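PDB 1ZZG: glucose-6-phosphate isomerase from Thermus thermophilus, which probably catalyses the reversible isomerisation of glucose 6-phosphate to fructose 6-phosphate in glycolysis and gluconeogenesis. Local coordinates for residues Pro13-Leu16 and Ser17-Pro21; Val56-Tyr59 and Arg60-Asn63; Leu147-Asp150 and Trp151-His154. All coordinates share one frame; numbering follows the deposited sequence.

Contact 1: residues Pro13-Leu16 and Ser17-Pro21; sequences PEAL and SRHGP
Ala-15 O takes two hydrogen bonds from one residue, His-19. The backbone N of His-19 lies 2.9 Å from Ala-15 O, and the ring atom ND1 of His-19 lies 2.7 Å from the same Ala-15 O. The two donors come from opposite faces of the carbonyl plane. Ala-15 O lies almost exactly in the imidazole plane, at the ND1 edge; since a carbonyl oxygen can only accept, ND1 is the donor. With CG beside the backbone N (chi1 -64°), the ring folds back along the helix to reach this oxygen. His-19 N also makes a weak bond to Leu-16 O. Helix 12-18 ends here. His-19 is the first residue to leave helical geometry, and it is also the N-cap of helix 20-32, so it forms the joint between the two helices. Upstream, regular i to i+4 bonds satisfy the carbonyls: Ser-17 N reaches Pro-13 O at 3.2 Å and Arg-18 N reaches Glu-14 O at 2.9 Å. On the exposed flank an i to i+4 salt bridge joins Glu-14 and Arg-18. Arg-18 NH1 donates to Glu-14 OE2 at 2.8 Å, on its syn lone pair, and lies 2.7 Å from Glu-14 OE1. The carboxylate and guanidinium are nearly coplanar, 14° apart. One face of the guanidinium is met by CE1 of His-19. On the buried side, Leu-16 and His-19 pack on Leu-234 of helix 228-238.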
loop_
_atom_site.group_PDB
_atom_site.type_symbol
_atom_site.label_atom_id
_atom_site.label_comp_id
_atom_site.label_asym_id
_atom_site.label_seq_id
_atom_site.Cartn_x
_atom_site.Cartn_y
_atom_site.Cartn_z
ATOM N N PRO A 13 -20.969 -21.890 -13.304
ATOM C CA PRO A 13 -21.564 -22.044 -14.637
ATOM C C PRO A 13 -23.093 -21.974 -14.587
ATOM O O PRO A 13 -23.724 -21.431 -15.491
ATOM C CB PRO A 13 -21.044 -23.410 -15.082
ATOM C CG PRO A 13 -19.693 -23.475 -14.422
ATOM C CD PRO A 13 -20.011 -22.974 -13.027
ATOM N N GLU A 14 -23.683 -22.513 -13.524
ATOM C CA GLU A 14 -25.135 -22.489 -13.389
ATOM C C GLU A 14 -25.620 -21.089 -13.018
ATOM O O GLU A 14 -26.675 -20.635 -13.463
ATOM C CB GLU A 14 -25.580 -23.505 -12.329
ATOM C CG GLU A 14 -27.078 -23.576 -12.056
ATOM C CD GLU A 14 -27.598 -22.392 -11.262
ATOM O OE1 GLU A 14 -26.808 -21.813 -10.484
ATOM O OE2 GLU A 14 -28.796 -22.051 -11.400
ATOM N N ALA A 15 -24.835 -20.407 -12.198
ATOM C CA ALA A 15 -25.190 -19.075 -11.755
ATOM C C ALA A 15 -25.112 -18.080 -12.906
ATOM O O ALA A 15 -25.936 -17.172 -13.014
ATOM C CB ALA A 15 -24.277 -18.652 -10.624
ATOM N N LEU A 16 -24.119 -18.262 -13.765
ATOM C CA LEU A 16 -23.942 -17.393 -14.918
ATOM C C LEU A 16 -25.174 -17.550 -15.807
ATOM O O LEU A 16 -25.814 -16.572 -16.198
ATOM C CB LEU A 16 -22.693 -17.807 -15.680
ATOM C CG LEU A 16 -22.390 -16.983 -16.929
ATOM C CD1 LEU A 16 -22.197 -15.527 -16.550
ATOM C CD2 LEU A 16 -21.151 -17.536 -17.599
ATOM N N SER A 17 -25.511 -18.799 -16.099
ATOM C CA SER A 17 -26.671 -19.107 -16.920
ATOM C C SER A 17 -27.940 -18.501 -16.315
ATOM O O SER A 17 -28.681 -17.791 -16.995
ATOM C CB SER A 17 -26.825 -20.625 -17.046
ATOM O OG SER A 17 -27.796 -20.959 -18.020
ATOM N N ARG A 18 -28.178 -18.760 -15.031
ATOM C CA ARG A 18 -29.368 -18.250 -14.357
ATOM C C ARG A 18 -29.458 -16.726 -14.309
ATOM O O ARG A 18 -30.554 -16.164 -14.358
ATOM C CB ARG A 18 -29.451 -18.804 -12.932
ATOM C CG ARG A 18 -30.794 -18.558 -12.270
ATOM C CD ARG A 18 -30.944 -19.310 -10.946
ATOM N NE ARG A 18 -30.391 -18.582 -9.803
ATOM C CZ ARG A 18 -29.235 -18.866 -9.205
ATOM N NH1 ARG A 18 -28.484 -19.872 -9.633
ATOM N NH2 ARG A 18 -28.833 -18.144 -8.167
ATOM N N HIS A 19 -28.313 -16.058 -14.204
ATOM C CA HIS A 19 -28.299 -14.604 -14.151
ATOM C C HIS A 19 -28.020 -13.974 -15.513
ATOM O O HIS A 19 -27.819 -12.764 -15.616
ATOM C CB HIS A 19 -27.267 -14.121 -13.122
ATOM C CG HIS A 19 -27.589 -14.525 -11.716
ATOM N ND1 HIS A 19 -27.272 -15.766 -11.205
ATOM C CD2 HIS A 19 -28.249 -13.871 -10.731
ATOM C CE1 HIS A 19 -27.724 -15.858 -9.968
ATOM N NE2 HIS A 19 -28.321 -14.722 -9.656
ATOM N N GLY A 20 -28.026 -14.799 -16.556
ATOM C CA GLY A 20 -27.770 -14.310 -17.901
ATOM C C GLY A 20 -28.564 -13.067 -18.273
ATOM O O GLY A 20 -27.978 -12.053 -18.661
ATOM N N PRO A 21 -29.901 -13.114 -18.173
ATOM C CA PRO A 21 -30.769 -11.976 -18.505
ATOM C C PRO A 21 -30.445 -10.713 -17.708
ATOM O O PRO A 21 -30.469 -9.604 -18.247
ATOM C CB PRO A 21 -32.163 -12.511 -18.199
ATOM C CG PRO A 21 -32.031 -13.964 -18.568
ATOM C CD PRO A 21 -30.706 -14.326 -17.931
#

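Contact 2: residues Val56-Tyr59 and Arg60-Asn63; sequences VRRY and REAN
Arg-58 and Glu-61 lie side by side and point the same way along helix 52-61. They form an i to i+3 salt bridge on its exposed side. The guanidinium turns its NE edge to the carboxylate and grips it with two nitrogens. Arg-58 NE is 3.0 Å from Glu-61 OE1, and Arg-58 NH2 is 2.7 Å from Glu-61 OE2. The second bond is the straighter, at 168°, and meets OE2 on the syn side, though tilted out of the carboxylate plane. The planes are 45° apart, and NE meets OE1 from above the carboxylate plane. Bends at chi2 and chi3 of Arg-58 curl its chain back to make this grip.

Asn-63, in the loop that follows the helix, turns its side chain back to a helix carbonyl. Its ND2 donates to Tyr-59 O at 2.8 Å, close to the amide plane. The same ND2 lies over one face of the Tyr-59 ring, toward the rim, 3.4 Å from Tyr-59 CE1. Ring and amide planes are 52° apart. Asn-63 OD1 accepts from Trp-65 NE1, which helps fix the amide's rotation. Replacing Asn-63 with alanine removes the amide, which is likely to leave Tyr-59 O without its side-chain donor and Trp-65 NE1 without its acceptor. Arg-57 turns to another partner, a salt bridge with Asp-207. On the inner side, Val-56 and Tyr-59 pack against strand 176-179 and helix 193-201.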
loop_
_atom_site.group_PDB
_atom_site.type_symbol
_atom_site.label_atom_id
_atom_site.label_comp_id
_atom_site.label_asym_id
_atom_site.label_seq_id
_atom_site.Cartn_x
_atom_site.Cartn_y
_atom_site.Cartn_z
ATOM N N VAL A 56 1.864 12.571 -27.471
ATOM C CA VAL A 56 2.579 12.366 -26.215
ATOM C C VAL A 56 4.013 11.925 -26.513
ATOM O O VAL A 56 4.968 12.457 -25.942
ATOM C CB VAL A 56 1.876 11.294 -25.342
ATOM C CG1 VAL A 56 2.766 10.890 -24.167
ATOM C CG2 VAL A 56 0.551 11.844 -24.829
ATOM N N ARG A 57 4.167 10.959 -27.414
ATOM C CA ARG A 57 5.493 10.473 -27.774
ATOM C C ARG A 57 6.372 11.584 -28.350
ATOM O O ARG A 57 7.537 11.720 -27.981
ATOM C CB ARG A 57 5.396 9.337 -28.799
ATOM C CG ARG A 57 5.013 7.967 -28.240
ATOM C CD ARG A 57 4.957 6.951 -29.383
ATOM N NE ARG A 57 4.668 5.581 -28.960
ATOM C CZ ARG A 57 5.464 4.861 -28.179
ATOM N NH1 ARG A 57 6.594 5.387 -27.733
ATOM N NH2 ARG A 57 5.140 3.615 -27.861
ATOM N N ARG A 58 5.819 12.374 -29.261
ATOM C CA ARG A 58 6.599 13.447 -29.865
ATOM C C ARG A 58 7.074 14.451 -28.820
ATOM O O ARG A 58 8.205 14.937 -28.883
ATOM C CB ARG A 58 5.784 14.149 -30.953
ATOM C CG ARG A 58 5.504 13.270 -32.176
ATOM C CD ARG A 58 6.793 12.741 -32.819
ATOM N NE ARG A 58 7.255 11.461 -32.273
ATOM C CZ ARG A 58 6.641 10.295 -32.466
ATOM N NH1 ARG A 58 5.533 10.237 -33.193
ATOM N NH2 ARG A 58 7.140 9.181 -31.943
ATOM N N TYR A 59 6.215 14.751 -27.853
ATOM C CA TYR A 59 6.572 15.685 -26.792
ATOM C C TYR A 59 7.713 15.121 -25.957
ATOM O O TYR A 59 8.650 15.835 -25.607
ATOM C CB TYR A 59 5.372 15.955 -25.879
ATOM C CG TYR A 59 5.730 16.767 -24.655
ATOM C CD1 TYR A 59 6.050 18.120 -24.759
ATOM C CD2 TYR A 59 5.778 16.174 -23.394
ATOM C CE1 TYR A 59 6.409 18.859 -23.636
ATOM C CE2 TYR A 59 6.133 16.901 -22.273
ATOM C CZ TYR A 59 6.447 18.241 -22.397
ATOM O OH TYR A 59 6.781 18.960 -21.275
ATOM N N ARG A 60 7.627 13.832 -25.637
ATOM C CA ARG A 60 8.648 13.174 -24.830
ATOM C C ARG A 60 9.988 13.206 -25.545
ATOM O O ARG A 60 11.008 13.583 -24.965
ATOM C CB ARG A 60 8.245 11.719 -24.554
ATOM C CG ARG A 60 9.171 10.975 -23.600
ATOM C CD ARG A 60 10.358 10.293 -24.289
ATOM N NE ARG A 60 11.223 9.660 -23.292
ATOM C CZ ARG A 60 12.109 10.317 -22.544
ATOM N NH1 ARG A 60 12.266 11.632 -22.689
ATOM N NH2 ARG A 60 12.807 9.666 -21.618
ATOM N N GLU A 61 9.970 12.804 -26.811
ATOM C CA GLU A 61 11.169 12.770 -27.636
ATOM C C GLU A 61 11.836 14.133 -27.762
ATOM O O GLU A 61 13.056 14.223 -27.900
ATOM C CB GLU A 61 10.816 12.215 -29.014
ATOM C CG GLU A 61 10.561 10.716 -29.003
ATOM C CD GLU A 61 9.877 10.230 -30.262
ATOM O OE1 GLU A 61 10.030 10.879 -31.313
ATOM O OE2 GLU A 61 9.193 9.191 -30.203
ATOM N N ALA A 62 11.040 15.195 -27.703
ATOM C CA ALA A 62 11.578 16.547 -27.813
ATOM C C ALA A 62 12.209 17.000 -26.495
ATOM O O ALA A 62 12.824 18.069 -26.425
ATOM C CB ALA A 62 10.475 17.513 -28.228
ATOM N N ASN A 63 12.070 16.181 -25.457
ATOM C CA ASN A 63 12.623 16.513 -24.147
ATOM C C ASN A 63 13.421 15.377 -23.529
ATOM O O ASN A 63 13.078 14.876 -22.460
ATOM C CB ASN A 63 11.493 16.924 -23.210
ATOM C CG ASN A 63 10.847 18.221 -23.632
ATOM O OD1 ASN A 63 11.378 19.300 -23.376
ATOM N ND2 ASN A 63 9.699 18.125 -24.299
#

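Contact 3: residues Leu147-Asp150 and Trp151-His154; sequences LGED and WRRH
The His-154 ring carries Leu-147 CD1 over the centre of one face. This CH-pi contact puts CD1 3.5 Å from the ring centroid, 15° off the normal. The ring edge faces Asp-150: His-154 CD2 is 3.1 Å from Asp-150 O, and His-154 NE2 makes a weak hydrogen bond to Asp-150 OD2. The carboxylate stands nearly upright to the imidazole, at 82°. The stronger polar partner of His-154 is Thr-118 O, which accepts a hydrogen bond from ND1. The Trp-151 indole has Gly-148 O at its edge, 2.9 Å from Trp-151 CD1, and CG of Arg-152 over the centre of one face. The guanidinium of Arg-152 has Trp-151 NE1 over one face, offset toward the rim, and a water at its edge. Trp-151 CG lies between the backbone N and the carbonyl carbon (chi1 71°), which brings CD1 up to Gly-148 O. That oxygen also accepts from Trp-151 N, at 3.2 Å. The segment is the turn and short 3-10 run leading from helix 130-147 into strand 155-159 of the parallel sheet. Gly-148 has positive phi just past the helix end. Trp-151 folds back on this helix, touching Leu-140 and Leu-143, with a cation-pi contact to Lys-144. Toward solvent, Glu-149 and Arg-152 run side by side in a long salt bridge, OE1 to NH1 3.7 Å. The water donates to Glu-149 OE2 and accepts from Arg-152 NH2. Arg-152 has its main partner in Glu-173.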
loop_
_atom_site.group_PDB
_atom_site.type_symbol
_atom_site.label_atom_id
_atom_site.label_comp_id
_atom_site.label_asym_id
_atom_site.label_seq_id
_atom_site.Cartn_x
_atom_site.Cartn_y
_atom_site.Cartn_z
ATOM N N LEU A 147 15.671 28.371 -12.612
ATOM C CA LEU A 147 15.716 28.234 -14.067
ATOM C C LEU A 147 15.518 29.518 -14.865
ATOM O O LEU A 147 15.763 29.543 -16.074
ATOM C CB LEU A 147 14.678 27.203 -14.512
ATOM C CG LEU A 147 14.913 25.796 -13.965
ATOM C CD1 LEU A 147 13.745 24.902 -14.339
ATOM C CD2 LEU A 147 16.217 25.245 -14.519
ATOM N N GLY A 148 15.068 30.576 -14.198
ATOM C CA GLY A 148 14.846 31.836 -14.885
ATOM C C GLY A 148 13.784 31.746 -15.968
ATOM O O GLY A 148 12.715 31.174 -15.757
ATOM N N GLU A 149 14.084 32.305 -17.136
ATOM C CA GLU A 149 13.156 32.306 -18.263
ATOM C C GLU A 149 12.864 30.930 -18.839
ATOM O O GLU A 149 11.914 30.759 -19.600
ATOM C CB GLU A 149 13.691 33.203 -19.384
ATOM C CG GLU A 149 13.430 34.664 -19.151
ATOM C CD GLU A 149 11.960 34.936 -18.934
ATOM O OE1 GLU A 149 11.163 34.712 -19.870
ATOM O OE2 GLU A 149 11.599 35.366 -17.822
ATOM N N ASP A 150 13.680 29.950 -18.483
ATOM C CA ASP A 150 13.490 28.612 -19.009
ATOM C C ASP A 150 12.586 27.745 -18.135
ATOM O O ASP A 150 12.463 26.546 -18.374
ATOM C CB ASP A 150 14.849 27.938 -19.189
ATOM C CG ASP A 150 14.782 26.738 -20.106
ATOM O OD1 ASP A 150 14.300 26.897 -21.250
ATOM O OD2 ASP A 150 15.210 25.642 -19.685
ATOM N N TRP A 151 11.942 28.339 -17.135
ATOM C CA TRP A 151 11.075 27.560 -16.256
ATOM C C TRP A 151 9.874 26.950 -16.976
ATOM O O TRP A 151 9.514 25.801 -16.725
ATOM C CB TRP A 151 10.583 28.401 -15.067
ATOM C CG TRP A 151 9.571 29.474 -15.392
ATOM C CD1 TRP A 151 9.832 30.775 -15.724
ATOM C CD2 TRP A 151 8.140 29.343 -15.379
ATOM N NE1 TRP A 151 8.657 31.461 -15.911
ATOM C CE2 TRP A 151 7.601 30.610 -15.707
ATOM C CE3 TRP A 151 7.260 28.279 -15.119
ATOM C CZ2 TRP A 151 6.216 30.845 -15.786
ATOM C CZ3 TRP A 151 5.882 28.511 -15.198
ATOM C CH2 TRP A 151 5.376 29.787 -15.529
ATOM N N ARG A 152 9.261 27.712 -17.875
ATOM C CA ARG A 152 8.089 27.227 -18.599
ATOM C C ARG A 152 8.270 25.877 -19.275
ATOM O O ARG A 152 7.321 25.096 -19.359
ATOM C CB ARG A 152 7.643 28.257 -19.636
ATOM C CG ARG A 152 7.204 29.566 -19.010
ATOM C CD ARG A 152 6.563 30.513 -20.013
ATOM N NE ARG A 152 6.121 31.728 -19.338
ATOM C CZ ARG A 152 6.939 32.696 -18.935
ATOM N NH1 ARG A 152 8.245 32.599 -19.152
ATOM N NH2 ARG A 152 6.453 33.744 -18.285
ATOM N N ARG A 153 9.477 25.592 -19.755
ATOM C CA ARG A 153 9.721 24.325 -20.428
ATOM C C ARG A 153 9.712 23.160 -19.446
ATOM O O ARG A 153 9.534 22.010 -19.849
ATOM C CB ARG A 153 11.065 24.351 -21.164
ATOM C CG ARG A 153 11.250 23.182 -22.128
ATOM C CD ARG A 153 12.641 23.144 -22.759
ATOM N NE ARG A 153 12.773 22.018 -23.683
ATOM C CZ ARG A 153 13.919 21.622 -24.236
ATOM N NH1 ARG A 153 15.052 22.255 -23.962
ATOM N NH2 ARG A 153 13.933 20.584 -25.060
ATOM N N HIS A 154 9.904 23.460 -18.162
ATOM C CA HIS A 154 9.947 22.424 -17.134
ATOM C C HIS A 154 8.604 22.142 -16.452
ATOM O O HIS A 154 8.538 21.355 -15.507
ATOM C CB HIS A 154 11.004 22.790 -16.083
ATOM C CG HIS A 154 12.406 22.775 -16.609
ATOM N ND1 HIS A 154 13.327 21.815 -16.248
ATOM C CD2 HIS A 154 13.035 23.584 -17.496
ATOM C CE1 HIS A 154 14.462 22.033 -16.889
ATOM N NE2 HIS A 154 14.311 23.098 -17.654
HETATM O O HOH W 1 9.117 34.985 -17.180
#

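Overall arrangement
The contacts follow one another along the chain in the order 1, 2, 3. Contact 1 stands apart and joins helices 12-18 and 20-32. Its centre is 48 Å from that of contact 2 and 60 Å from that of contact 3, on the opposite side of the chain's centre. Contacts 2 and 3 have centres 17 Å apart. Both belong to the surroundings of the five-stranded parallel sheet: helix 52-61 packs on its edge strand 176-179, and residues 147-154 lead into strand 155-159. Weak hydrogen bonds from Arg-153 to Ala-62 O and Asn-63 OD1 tie the loop after helix 52-61 to this turn. All three lie away from the predicted catalytic residues Glu-267 and Lys-406.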